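Local coordinates for protein ubiquitin-conjugating enzyme E2-21 kDa (PDB 5NL8) that probably catalyses, as an E2 enzyme essential for peroxisome biogenesis, the covalent attachment of ubiquitin to other proteins, taking it from E1 onto a cysteine as a thioester, at residues A[80-84]-A[115-120]; A[93-97]-A[181-185]; A[9-13]-A[72-76]; A[6-10]-A[43-47]. One frame throughout, in Å; residues are numbered along the deposited sequence.

Contact 1: A[80-84]-A[115-120]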
loop_
_atom_site.group_PDB
_atom_site.type_symbol
_atom_site.label_atom_id
_atom_site.label_comp_id
_atom_site.label_asym_id
_atom_site.label_seq_id
_atom_site.Cartn_x
_atom_site.Cartn_y
_atom_site.Cartn_z
ATOM N N ILE A 80 -7.277 5.160 -2.102
ATOM C CA ILE A 80 -6.251 4.528 -1.287
ATOM C C ILE A 80 -4.995 5.384 -1.215
ATOM O O ILE A 80 -4.587 5.985 -2.209
ATOM C CB ILE A 80 -5.916 3.122 -1.833
ATOM C CG1 ILE A 80 -7.185 2.266 -1.848
ATOM C CG2 ILE A 80 -4.827 2.459 -1.011
ATOM C CD1 ILE A 80 -6.995 0.852 -2.327
ATOM N N LYS A 81 -4.397 5.458 -0.029
ATOM C CA LYS A 81 -3.148 6.192 0.131
ATOM C C LYS A 81 -2.168 5.447 1.031
ATOM O O LYS A 81 -2.573 4.678 1.900
ATOM C CB LYS A 81 -3.410 7.594 0.701
ATOM C CG LYS A 81 -3.802 7.612 2.177
ATOM C CD LYS A 81 -3.880 9.035 2.725
ATOM C CE LYS A 81 -4.158 9.036 4.224
ATOM N NZ LYS A 81 -4.302 10.413 4.775
ATOM N N PHE A 82 -0.875 5.675 0.809
ATOM C CA PHE A 82 0.155 5.193 1.723
ATOM C C PHE A 82 0.213 6.064 2.973
ATOM O O PHE A 82 0.015 7.280 2.905
ATOM C CB PHE A 82 1.527 5.174 1.042
ATOM C CG PHE A 82 1.714 4.034 0.088
ATOM C CD1 PHE A 82 1.304 4.141 -1.232
ATOM C CD2 PHE A 82 2.297 2.852 0.511
ATOM C CE1 PHE A 82 1.472 3.085 -2.113
ATOM C CE2 PHE A 82 2.463 1.791 -0.363
ATOM C CZ PHE A 82 2.052 1.909 -1.677
ATOM N N VAL A 83 0.484 5.439 4.112
ATOM C CA VAL A 83 0.681 6.172 5.359
ATOM C C VAL A 83 2.098 6.740 5.411
ATOM O O VAL A 83 3.072 6.001 5.547
ATOM C CB VAL A 83 0.440 5.280 6.589
ATOM C CG1 VAL A 83 0.762 6.042 7.869
ATOM C CG2 VAL A 83 -0.998 4.768 6.606
ATOM N N VAL A 84 2.194 8.059 5.292
ATOM C CA VAL A 84 3.472 8.764 5.266
ATOM C C VAL A 84 3.575 9.736 6.444
ATOM O O VAL A 84 2.689 10.562 6.649
ATOM C CB VAL A 84 3.649 9.539 3.940
ATOM C CG1 VAL A 84 4.914 10.381 3.969
ATOM C CG2 VAL A 84 3.664 8.570 2.753
ATOM N N PHE A 115 4.702 12.049 -2.611
ATOM C CA PHE A 115 5.684 11.784 -1.562
ATOM C C PHE A 115 5.309 12.413 -0.220
ATOM O O PHE A 115 5.693 11.908 0.835
ATOM C CB PHE A 115 7.069 12.274 -1.995
ATOM C CG PHE A 115 8.170 11.914 -1.033
ATOM C CD1 PHE A 115 8.807 10.686 -1.115
ATOM C CD2 PHE A 115 8.560 12.802 -0.046
ATOM C CE1 PHE A 115 9.820 10.352 -0.229
ATOM C CE2 PHE A 115 9.570 12.476 0.842
ATOM C CZ PHE A 115 10.202 11.250 0.749
ATOM N N LYS A 116 4.556 13.509 -0.253
ATOM C CA LYS A 116 4.208 14.203 0.985
ATOM C C LYS A 116 2.952 13.625 1.648
ATOM O O LYS A 116 2.946 13.380 2.859
ATOM C CB LYS A 116 4.021 15.699 0.727
ATOM C CG LYS A 116 3.303 16.427 1.851
ATOM C CD LYS A 116 3.185 17.921 1.585
ATOM C CE LYS A 116 1.731 18.356 1.495
ATOM N NZ LYS A 116 1.440 19.526 2.369
ATOM N N THR A 117 1.903 13.395 0.855
ATOM C CA THR A 117 0.603 12.978 1.385
ATOM C C THR A 117 0.398 11.467 1.328
ATOM O O THR A 117 -0.398 10.912 2.088
ATOM C CB THR A 117 -0.555 13.641 0.618
ATOM O OG1 THR A 117 -0.610 13.116 -0.715
ATOM C CG2 THR A 117 -0.373 15.159 0.565
ATOM N N GLY A 118 1.096 10.813 0.405
ATOM C CA GLY A 118 0.995 9.375 0.248
ATOM C C GLY A 118 -0.073 8.955 -0.745
ATOM O O GLY A 118 -0.266 7.764 -0.994
ATOM N N GLU A 119 -0.762 9.936 -1.317
ATOM C CA GLU A 119 -1.853 9.663 -2.241
ATOM C C GLU A 119 -1.382 8.893 -3.472
ATOM O O GLU A 119 -0.349 9.210 -4.068
ATOM C CB GLU A 119 -2.533 10.964 -2.676
ATOM C CG GLU A 119 -3.690 10.758 -3.647
ATOM C CD GLU A 119 -4.364 12.057 -4.049
ATOM O OE1 GLU A 119 -3.881 13.133 -3.635
ATOM O OE2 GLU A 119 -5.376 12.001 -4.779
ATOM N N ILE A 120 -2.148 7.867 -3.828
ATOM C CA ILE A 120 -1.928 7.116 -5.055
ATOM C C ILE A 120 -2.817 7.698 -6.147
ATOM O O ILE A 120 -3.983 8.009 -5.900
ATOM C CB ILE A 120 -2.238 5.618 -4.867
ATOM C CG1 ILE A 120 -1.503 5.073 -3.641
ATOM C CG2 ILE A 120 -1.880 4.822 -6.118
ATOM C CD1 ILE A 120 -1.873 3.645 -3.296
HETATM O O HOH W 1 -6.666 6.661 -4.814
HETATM O O HOH W 2 -2.482 12.284 3.490
HETATM O O HOH W 3 -0.306 9.470 4.541
HETATM O O HOH W 4 1.184 12.170 4.682
#
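Ile80, Lys81 and Phe82, in the last strand of the central sheet, pair with Gly118, Glu119 and Ile120 of the loop just before Cys121 in a short antiparallel bridge. Lys81 and Glu119 form the non-hydrogen-bonded pair. Beside it Phe82 N donates to Gly118 O (2.8 Å), reaching the carbonyl from above its plane, while Ile120 N makes a weak bond to Ile80 O (3.5 Å). Gly118 adopts a positive phi of 91° and lays its CA against Phe82 O at 3.5 Å, a CA-H...O contact. In the ubiquitin-conjugating fold this bridge adds the loop carrying the predicted thioester cysteine to the edge of the four-stranded meander. Among the side chains, Ile120 meets Phe82 obliquely, its CD1 3.6 Å from Phe82 CE1, and lies side by side with Ile80; Ile142 of helix 135-147 touches all three. Val84, beyond the strand, sets CG2 against Gly118 CA at 3.7 Å and turns CG1 to the carbonyls of Phe115 and Lys116. Ordered waters supplement the bridge: one joins Ile80 N to Ile120 O, and another accepts a hydrogen bond from Lys81 NZ and donates one to Thr117 O. Glu119 N bonds to Thr117 OG1 in an ST turn.

Contact 2: A[93-97]-A[181-185]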
loop_
_atom_site.group_PDB
_atom_site.type_symbol
_atom_site.label_atom_id
_atom_site.label_comp_id
_atom_site.label_asym_id
_atom_site.label_seq_id
_atom_site.Cartn_x
_atom_site.Cartn_y
_atom_site.Cartn_z
ATOM N N LEU A 93 9.337 8.011 16.688
ATOM C CA LEU A 93 8.858 6.630 16.727
ATOM C C LEU A 93 10.011 5.640 16.845
ATOM O O LEU A 93 9.877 4.591 17.472
ATOM C CB LEU A 93 8.028 6.300 15.483
ATOM C CG LEU A 93 6.644 6.940 15.353
ATOM C CD1 LEU A 93 5.970 6.512 14.056
ATOM C CD2 LEU A 93 5.776 6.581 16.551
ATOM N N GLN A 94 11.144 5.980 16.241
ATOM C CA GLN A 94 12.293 5.084 16.211
ATOM C C GLN A 94 12.971 4.946 17.577
ATOM O O GLN A 94 13.674 3.970 17.826
ATOM C CB GLN A 94 13.306 5.563 15.166
ATOM C CG GLN A 94 12.888 5.281 13.727
ATOM C CD GLN A 94 13.806 5.932 12.712
ATOM O OE1 GLN A 94 14.489 6.909 13.016
ATOM N NE2 GLN A 94 13.830 5.391 11.495
ATOM N N ARG A 95 12.749 5.912 18.463
ATOM C CA ARG A 95 13.352 5.871 19.794
ATOM C C ARG A 95 12.525 5.041 20.772
ATOM O O ARG A 95 12.930 4.828 21.915
ATOM C CB ARG A 95 13.534 7.284 20.346
ATOM C CG ARG A 95 14.556 8.118 19.599
ATOM C CD ARG A 95 14.463 9.575 20.011
ATOM N NE ARG A 95 15.401 10.414 19.272
ATOM C CZ ARG A 95 15.180 11.689 18.970
ATOM N NH1 ARG A 95 14.048 12.274 19.338
ATOM N NH2 ARG A 95 16.090 12.377 18.296
ATOM N N LYS A 96 11.365 4.580 20.321
ATOM C CA LYS A 96 10.509 3.746 21.152
ATOM C C LYS A 96 10.539 2.301 20.670
ATOM O O LYS A 96 10.045 1.399 21.347
ATOM C CB LYS A 96 9.072 4.276 21.149
ATOM C CG LYS A 96 8.894 5.581 21.910
ATOM C CD LYS A 96 7.650 5.541 22.786
ATOM C CE LYS A 96 7.820 6.411 24.023
ATOM N NZ LYS A 96 6.684 7.357 24.199
ATOM N N THR A 97 11.139 2.092 19.501
ATOM C CA THR A 97 11.113 0.796 18.825
ATOM C C THR A 97 11.786 -0.325 19.608
ATOM O O THR A 97 12.444 -0.094 20.624
ATOM C CB THR A 97 11.790 0.875 17.439
ATOM O OG1 THR A 97 13.107 1.421 17.577
ATOM C CG2 THR A 97 10.985 1.749 16.496
ATOM N N LYS A 181 16.420 4.026 6.244
ATOM C CA LYS A 181 16.506 5.161 7.160
ATOM C C LYS A 181 15.190 5.592 7.813
ATOM O O LYS A 181 15.203 6.213 8.879
ATOM C CB LYS A 181 17.120 6.360 6.439
ATOM C CG LYS A 181 18.637 6.364 6.466
ATOM C CD LYS A 181 19.143 6.167 7.888
ATOM C CE LYS A 181 20.628 6.453 8.002
ATOM N NZ LYS A 181 21.118 6.241 9.392
ATOM N N TYR A 182 14.062 5.268 7.194
ATOM C CA TYR A 182 12.785 5.799 7.662
ATOM C C TYR A 182 11.770 4.733 8.090
ATOM O O TYR A 182 10.575 4.868 7.824
ATOM C CB TYR A 182 12.179 6.690 6.574
ATOM C CG TYR A 182 12.954 7.970 6.348
ATOM C CD1 TYR A 182 12.699 9.101 7.114
ATOM C CD2 TYR A 182 13.936 8.049 5.373
ATOM C CE1 TYR A 182 13.401 10.275 6.916
ATOM C CE2 TYR A 182 14.646 9.219 5.164
ATOM C CZ TYR A 182 14.373 10.330 5.939
ATOM O OH TYR A 182 15.075 11.498 5.738
ATOM N N SER A 183 12.246 3.694 8.774
ATOM C CA SER A 183 11.380 2.613 9.252
ATOM C C SER A 183 11.310 2.569 10.778
ATOM O O SER A 183 12.293 2.864 11.458
ATOM C CB SER A 183 11.866 1.257 8.726
ATOM O OG SER A 183 11.727 1.164 7.319
ATOM N N ALA A 184 10.152 2.182 11.310
ATOM C CA ALA A 184 9.955 2.132 12.759
ATOM C C ALA A 184 8.897 1.100 13.135
ATOM O O ALA A 184 8.239 0.552 12.266
ATOM C CB ALA A 184 9.565 3.505 13.285
ATOM N N TYR A 185 8.720 0.855 14.430
ATOM C CA TYR A 185 7.780 -0.162 14.904
ATOM C C TYR A 185 6.328 0.152 14.529
ATOM O O TYR A 185 6.041 1.199 13.948
ATOM C CB TYR A 185 7.894 -0.319 16.423
ATOM C CG TYR A 185 7.165 0.751 17.214
ATOM C CD1 TYR A 185 6.124 0.419 18.074
ATOM C CD2 TYR A 185 7.515 2.092 17.099
ATOM C CE1 TYR A 185 5.454 1.390 18.798
ATOM C CE2 TYR A 185 6.850 3.069 17.820
ATOM C CZ TYR A 185 5.821 2.713 18.667
ATOM O OH TYR A 185 5.157 3.682 19.385
#
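Tyr185, Gln94 and Leu93 carry this surface contact, in which the end of helix 87-94 and the turn after it rest on the chain that follows helix 168-181. The ring of Tyr185 presents its CE2 side to the helix end: CE2 lies 3.4 Å from Leu93 O and 3.9 Å from Leu93 CD2, the two side chains crossing at about a right angle. With CG set between the backbone N and the carbonyl carbon (chi1 80°), the ring is brought against the turn, where Thr97 CG2 approaches Tyr185 CD2 at 3.5 Å; Thr97 is poorly ordered, though its OG1 bonds to Gln94 O. Next along, the methyl of Ala184 touches both Leu93 CB, at 3.9 Å, and Gln94 CG. Gln94 stretches out past this methyl to the end of helix 168-181, and its NE2 donates to Lys181 O at 3.1 Å and to Ser183 O at 3.0 Å. Both acceptors lie practically in the amide plane, whereas NE2 stands above the plane of each carbonyl. Ser183 turns its hydroxyl back to Ile179 O, and the backbone of Ala184 pairs with Val104. Two nearly straight bonds, at 160° and 162°, use both NE2 protons, which fixes the flip of the carboxamide and ties together the two carbonyls where the chain leaves the helix for the strand.

Contact 3: A[9-13]-A[72-76]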
loop_
_atom_site.group_PDB
_atom_site.type_symbol
_atom_site.label_atom_id
_atom_site.label_comp_id
_atom_site.label_asym_id
_atom_site.label_seq_id
_atom_site.Cartn_x
_atom_site.Cartn_y
_atom_site.Cartn_z
ATOM N N ARG A 9 -21.764 -6.556 2.083
ATOM C CA ARG A 9 -20.738 -6.888 1.098
ATOM C C ARG A 9 -19.337 -6.651 1.653
ATOM O O ARG A 9 -18.469 -7.526 1.577
ATOM C CB ARG A 9 -20.935 -6.067 -0.178
ATOM C CG ARG A 9 -20.089 -6.530 -1.348
ATOM C CD ARG A 9 -20.373 -5.706 -2.593
ATOM N NE ARG A 9 -19.857 -6.344 -3.802
ATOM C CZ ARG A 9 -18.647 -6.124 -4.307
ATOM N NH1 ARG A 9 -17.819 -5.280 -3.707
ATOM N NH2 ARG A 9 -18.263 -6.749 -5.412
ATOM N N LEU A 10 -19.130 -5.463 2.219
ATOM C CA LEU A 10 -17.843 -5.096 2.801
ATOM C C LEU A 10 -17.428 -6.070 3.897
ATOM O O LEU A 10 -16.267 -6.495 3.965
ATOM C CB LEU A 10 -17.897 -3.671 3.357
ATOM C CG LEU A 10 -17.832 -2.556 2.313
ATOM C CD1 LEU A 10 -18.399 -1.261 2.869
ATOM C CD2 LEU A 10 -16.400 -2.356 1.838
ATOM N N LEU A 11 -18.386 -6.431 4.745
ATOM C CA LEU A 11 -18.126 -7.390 5.807
ATOM C C LEU A 11 -17.728 -8.740 5.224
ATOM O O LEU A 11 -16.749 -9.344 5.661
ATOM C CB LEU A 11 -19.347 -7.542 6.714
ATOM C CG LEU A 11 -19.215 -8.614 7.800
ATOM C CD1 LEU A 11 -18.097 -8.271 8.771
ATOM C CD2 LEU A 11 -20.531 -8.800 8.539
ATOM N N LYS A 12 -18.479 -9.201 4.227
ATOM C CA LYS A 12 -18.197 -10.494 3.609
ATOM C C LYS A 12 -16.785 -10.526 3.030
ATOM O O LYS A 12 -16.046 -11.490 3.227
ATOM C CB LYS A 12 -19.220 -10.808 2.518
ATOM C CG LYS A 12 -19.193 -12.254 2.050
ATOM C CD LYS A 12 -20.436 -12.603 1.249
ATOM C CE LYS A 12 -21.699 -12.284 2.030
ATOM N NZ LYS A 12 -22.111 -13.421 2.894
ATOM N N GLU A 13 -16.408 -9.462 2.331
ATOM C CA GLU A 13 -15.069 -9.377 1.752
ATOM C C GLU A 13 -13.986 -9.382 2.832
ATOM O O GLU A 13 -12.958 -10.067 2.701
ATOM C CB GLU A 13 -14.940 -8.121 0.892
ATOM C CG GLU A 13 -15.875 -8.083 -0.302
ATOM C CD GLU A 13 -15.747 -6.797 -1.095
ATOM O OE1 GLU A 13 -14.739 -6.082 -0.916
ATOM O OE2 GLU A 13 -16.655 -6.498 -1.899
ATOM N N ASN A 72 -21.374 4.675 -2.875
ATOM C CA ASN A 72 -21.974 3.906 -3.958
ATOM C C ASN A 72 -21.189 2.638 -4.282
ATOM O O ASN A 72 -21.404 2.017 -5.322
ATOM C CB ASN A 72 -22.104 4.775 -5.212
ATOM C CG ASN A 72 -20.761 5.233 -5.748
ATOM O OD1 ASN A 72 -19.820 5.459 -4.986
ATOM N ND2 ASN A 72 -20.665 5.369 -7.065
ATOM N N TYR A 73 -20.276 2.264 -3.389
ATOM C CA TYR A 73 -19.480 1.049 -3.544
ATOM C C TYR A 73 -20.384 -0.158 -3.787
ATOM O O TYR A 73 -21.412 -0.298 -3.127
ATOM C CB TYR A 73 -18.613 0.836 -2.299
ATOM C CG TYR A 73 -17.663 -0.334 -2.384
ATOM C CD1 TYR A 73 -16.422 -0.201 -2.992
ATOM C CD2 TYR A 73 -18.001 -1.568 -1.843
ATOM C CE1 TYR A 73 -15.548 -1.267 -3.070
ATOM C CE2 TYR A 73 -17.131 -2.642 -1.915
ATOM C CZ TYR A 73 -15.906 -2.485 -2.530
ATOM O OH TYR A 73 -15.036 -3.547 -2.605
ATOM N N PRO A 74 -20.010 -1.038 -4.733
ATOM C CA PRO A 74 -18.789 -1.028 -5.546
ATOM C C PRO A 74 -18.948 -0.416 -6.939
ATOM O O PRO A 74 -18.274 -0.869 -7.865
ATOM C CB PRO A 74 -18.472 -2.514 -5.673
ATOM C CG PRO A 74 -19.830 -3.131 -5.788
ATOM C CD PRO A 74 -20.768 -2.283 -4.939
ATOM N N LEU A 75 -19.816 0.579 -7.094
ATOM C CA LEU A 75 -19.969 1.238 -8.388
ATOM C C LEU A 75 -18.749 2.098 -8.684
ATOM O O LEU A 75 -18.412 2.342 -9.843
ATOM C CB LEU A 75 -21.240 2.088 -8.428
ATOM C CG LEU A 75 -22.504 1.422 -8.981
ATOM C CD1 LEU A 75 -22.801 0.105 -8.272
ATOM C CD2 LEU A 75 -23.691 2.366 -8.885
ATOM N N ASP A 76 -18.095 2.557 -7.624
ATOM C CA ASP A 76 -16.858 3.314 -7.746
ATOM C C ASP A 76 -15.778 2.688 -6.871
ATOM O O ASP A 76 -16.082 2.091 -5.839
ATOM C CB ASP A 76 -17.086 4.781 -7.373
ATOM C CG ASP A 76 -17.527 5.617 -8.556
ATOM O OD1 ASP A 76 -17.079 5.330 -9.686
ATOM O OD2 ASP A 76 -18.324 6.558 -8.359
#
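Leu10 CA on helix 6-21 stays 9.0 Å from Tyr73 CA, so side chains alone bridge the gap between the helix and the loop leading to strand 79-82. Arg9 reaches out extended from CG to NE, its CG trans to the backbone N (chi1 -169°), and lays one face of its guanidinium on the proline: Pro74 CG stands 3.5 Å above that plane, over its centre. Tyr73 crosses the arginine at about a right angle, ring and guanidinium planes 65° apart, with Tyr73 CE2 3.3 Å from Arg9 NH1. The peptide bond between Tyr73 and Pro74 is cis, and it folds the proline back on its neighbour, putting Pro74 CB 3.8 Å above the middle of the tyrosine ring. This pair opens the Tyr-Pro-x-x-Pro-Pro sequence familiar from E2 enzymes, here packed against the N-terminal helix of the fold. From the next turn of that helix Glu13 comes from the opposite direction to the tyrosine, its carboxylate plane turned 55° from the ring, and Tyr73 OH donates to the syn lone pair of Glu13 OE1 at 3.1 Å. OE2, the other carboxylate oxygen, forms a salt bridge with Arg9 NH1, which pairs the two charged groups beside the tyrosine. Leu10 adds an apolar touch, CD2 to Tyr73 CE2 at 3.8 Å. Glu13 OE1 also accepts from Leu135 N, at the start of helix 135-147, while Pro74 O receives the indole N-H of Trp129.

Contact 4: A[6-10]-A[43-47]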
loop_
_atom_site.group_PDB
_atom_site.type_symbol
_atom_site.label_atom_id
_atom_site.label_comp_id
_atom_site.label_asym_id
_atom_site.label_seq_id
_atom_site.Cartn_x
_atom_site.Cartn_y
_atom_site.Cartn_z
ATOM N N THR A 6 -24.512 -2.584 1.376
ATOM C CA THR A 6 -23.109 -2.403 1.028
ATOM C C THR A 6 -22.226 -2.819 2.199
ATOM O O THR A 6 -21.120 -3.332 2.012
ATOM C CB THR A 6 -22.807 -0.944 0.641
ATOM O OG1 THR A 6 -22.885 -0.115 1.805
ATOM C CG2 THR A 6 -23.801 -0.448 -0.397
ATOM N N GLU A 7 -22.735 -2.602 3.409
ATOM C CA GLU A 7 -22.040 -3.007 4.623
ATOM C C GLU A 7 -21.914 -4.524 4.686
ATOM O O GLU A 7 -20.903 -5.057 5.150
ATOM C CB GLU A 7 -22.771 -2.490 5.863
ATOM C CG GLU A 7 -22.569 -1.004 6.130
ATOM C CD GLU A 7 -23.381 -0.511 7.311
ATOM O OE1 GLU A 7 -24.616 -0.381 7.171
ATOM O OE2 GLU A 7 -22.787 -0.254 8.379
ATOM N N LYS A 8 -22.945 -5.216 4.213
ATOM C CA LYS A 8 -22.942 -6.671 4.189
ATOM C C LYS A 8 -21.856 -7.182 3.251
ATOM O O LYS A 8 -21.116 -8.112 3.579
ATOM C CB LYS A 8 -24.313 -7.200 3.766
ATOM C CG LYS A 8 -24.675 -8.541 4.373
ATOM C CD LYS A 8 -26.033 -9.011 3.884
ATOM C CE LYS A 8 -25.969 -10.427 3.333
ATOM N NZ LYS A 8 -24.988 -10.557 2.220
ATOM N N ARG A 9 -21.764 -6.556 2.083
ATOM C CA ARG A 9 -20.738 -6.888 1.098
ATOM C C ARG A 9 -19.337 -6.651 1.653
ATOM O O ARG A 9 -18.469 -7.526 1.577
ATOM C CB ARG A 9 -20.935 -6.067 -0.178
ATOM C CG ARG A 9 -20.089 -6.530 -1.348
ATOM C CD ARG A 9 -20.373 -5.706 -2.593
ATOM N NE ARG A 9 -19.857 -6.344 -3.802
ATOM C CZ ARG A 9 -18.647 -6.124 -4.307
ATOM N NH1 ARG A 9 -17.819 -5.280 -3.707
ATOM N NH2 ARG A 9 -18.263 -6.749 -5.412
ATOM N N LEU A 10 -19.130 -5.463 2.219
ATOM C CA LEU A 10 -17.843 -5.096 2.801
ATOM C C LEU A 10 -17.428 -6.070 3.897
ATOM O O LEU A 10 -16.267 -6.495 3.965
ATOM C CB LEU A 10 -17.897 -3.671 3.357
ATOM C CG LEU A 10 -17.832 -2.556 2.313
ATOM C CD1 LEU A 10 -18.399 -1.261 2.869
ATOM C CD2 LEU A 10 -16.400 -2.356 1.838
ATOM N N LEU A 43 -17.139 0.353 8.575
ATOM C CA LEU A 43 -16.740 -0.487 7.452
ATOM C C LEU A 43 -16.334 0.329 6.227
ATOM O O LEU A 43 -16.071 -0.230 5.164
ATOM C CB LEU A 43 -17.881 -1.439 7.082
ATOM C CG LEU A 43 -18.221 -2.519 8.111
ATOM C CD1 LEU A 43 -19.572 -3.150 7.810
ATOM C CD2 LEU A 43 -17.136 -3.585 8.145
ATOM N N PHE A 44 -16.282 1.647 6.379
ATOM C CA PHE A 44 -16.028 2.534 5.248
ATOM C C PHE A 44 -14.651 3.187 5.294
ATOM O O PHE A 44 -14.300 3.969 4.410
ATOM C CB PHE A 44 -17.112 3.609 5.176
ATOM C CG PHE A 44 -18.437 3.087 4.707
ATOM C CD1 PHE A 44 -19.350 2.572 5.608
ATOM C CD2 PHE A 44 -18.760 3.093 3.361
ATOM C CE1 PHE A 44 -20.568 2.082 5.176
ATOM C CE2 PHE A 44 -19.975 2.606 2.922
ATOM C CZ PHE A 44 -20.881 2.100 3.830
ATOM N N ARG A 45 -13.875 2.867 6.322
ATOM C CA ARG A 45 -12.476 3.274 6.377
ATOM C C ARG A 45 -11.624 2.131 6.920
ATOM O O ARG A 45 -11.923 1.567 7.973
ATOM C CB ARG A 45 -12.307 4.540 7.222
ATOM C CG ARG A 45 -12.814 5.803 6.529
ATOM C CD ARG A 45 -12.687 7.033 7.405
ATOM N NE ARG A 45 -11.320 7.545 7.453
ATOM C CZ ARG A 45 -10.880 8.419 8.354
ATOM N NH1 ARG A 45 -11.697 8.877 9.294
ATOM N NH2 ARG A 45 -9.620 8.831 8.319
ATOM N N TRP A 46 -10.565 1.804 6.182
ATOM C CA TRP A 46 -9.742 0.627 6.438
ATOM C C TRP A 46 -8.255 0.924 6.580
ATOM O O TRP A 46 -7.723 1.832 5.950
ATOM C CB TRP A 46 -9.924 -0.390 5.310
ATOM C CG TRP A 46 -11.317 -0.859 5.182
ATOM C CD1 TRP A 46 -12.328 -0.252 4.496
ATOM C CD2 TRP A 46 -11.880 -2.031 5.774
ATOM N NE1 TRP A 46 -13.487 -0.978 4.622
ATOM C CE2 TRP A 46 -13.236 -2.080 5.400
ATOM C CE3 TRP A 46 -11.364 -3.050 6.581
ATOM C CZ2 TRP A 46 -14.087 -3.103 5.806
ATOM C CZ3 TRP A 46 -12.211 -4.064 6.985
ATOM C CH2 TRP A 46 -13.557 -4.084 6.597
ATOM N N SER A 47 -7.595 0.118 7.401
ATOM C CA SER A 47 -6.148 0.104 7.520
ATOM C C SER A 47 -5.611 -1.229 7.004
ATOM O O SER A 47 -6.131 -2.291 7.359
ATOM C CB SER A 47 -5.725 0.321 8.972
ATOM O OG SER A 47 -4.332 0.132 9.129
#
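Leu10 CD1 sits over one face of the Phe44 ring, 4.3 Å from its centroid and only 14° off the ring normal, a CH-pi contact displaced toward the rim. The same methyl is 3.4 Å from Leu43 O, so a single branch touches both the carbonyl and the ring. One turn back along the helix, Thr6 OG1 approaches Phe44 CZ at 3.6 Å and Glu7 CG lies 3.8 Å from Phe44 CE1, each side chain crossing the phenylalanine at about a right angle. Leu43 crosses Glu7 at a similar angle, its CD1 3.5 Å from Glu7 O and also against Glu7 CB. Here the N-terminal helix of the ubiquitin-conjugating fold packs on the turn between the first two strands of the antiparallel meander, 33-38 and 45-51, largely through apolar contacts and the aliphatic part of Glu7. Farther in, Trp46 bends back toward the turn, and its NE1 gives Leu43 O a weak bond of 2.7 Å, with an angle of 128° at the hydrogen. The indole may thereby help to place the carbonyl that Leu10 touches, and Leu10 CD2 comes within 4.3 Å of Trp46 NE1. Trp46 is itself met edge-to-face by the ring of Tyr14, one helical turn beyond Leu10. Backbone bonds of Phe44 with Ile69 and of Trp46 with Ile67 hold this part of the chain to strand 62-68 and the residue after it.

In the fold
From the N terminus, helix 6-21 takes part in two contacts that share Arg9 and Leu10. Contact 4 closes first, returning the chain to the helix at the turn into strand 45-51; contact 3 returns it again in the loop after strand 62-68. Their centres are 7 Å apart, and Tyr73 O touches Thr6 CG2. Contact 1 opens only after both have closed, looping from strand 79-82 to the segment before the predicted catalytic cysteine. Contact 2 starts inside that loop and ends at 181-185, so the two cross. Contacts 2 and 3 lie on opposite sides of the chain's centre. Contacts 1 and 4 both reach the four-stranded sheet, joining it to the active-site loop and to helix 6-21.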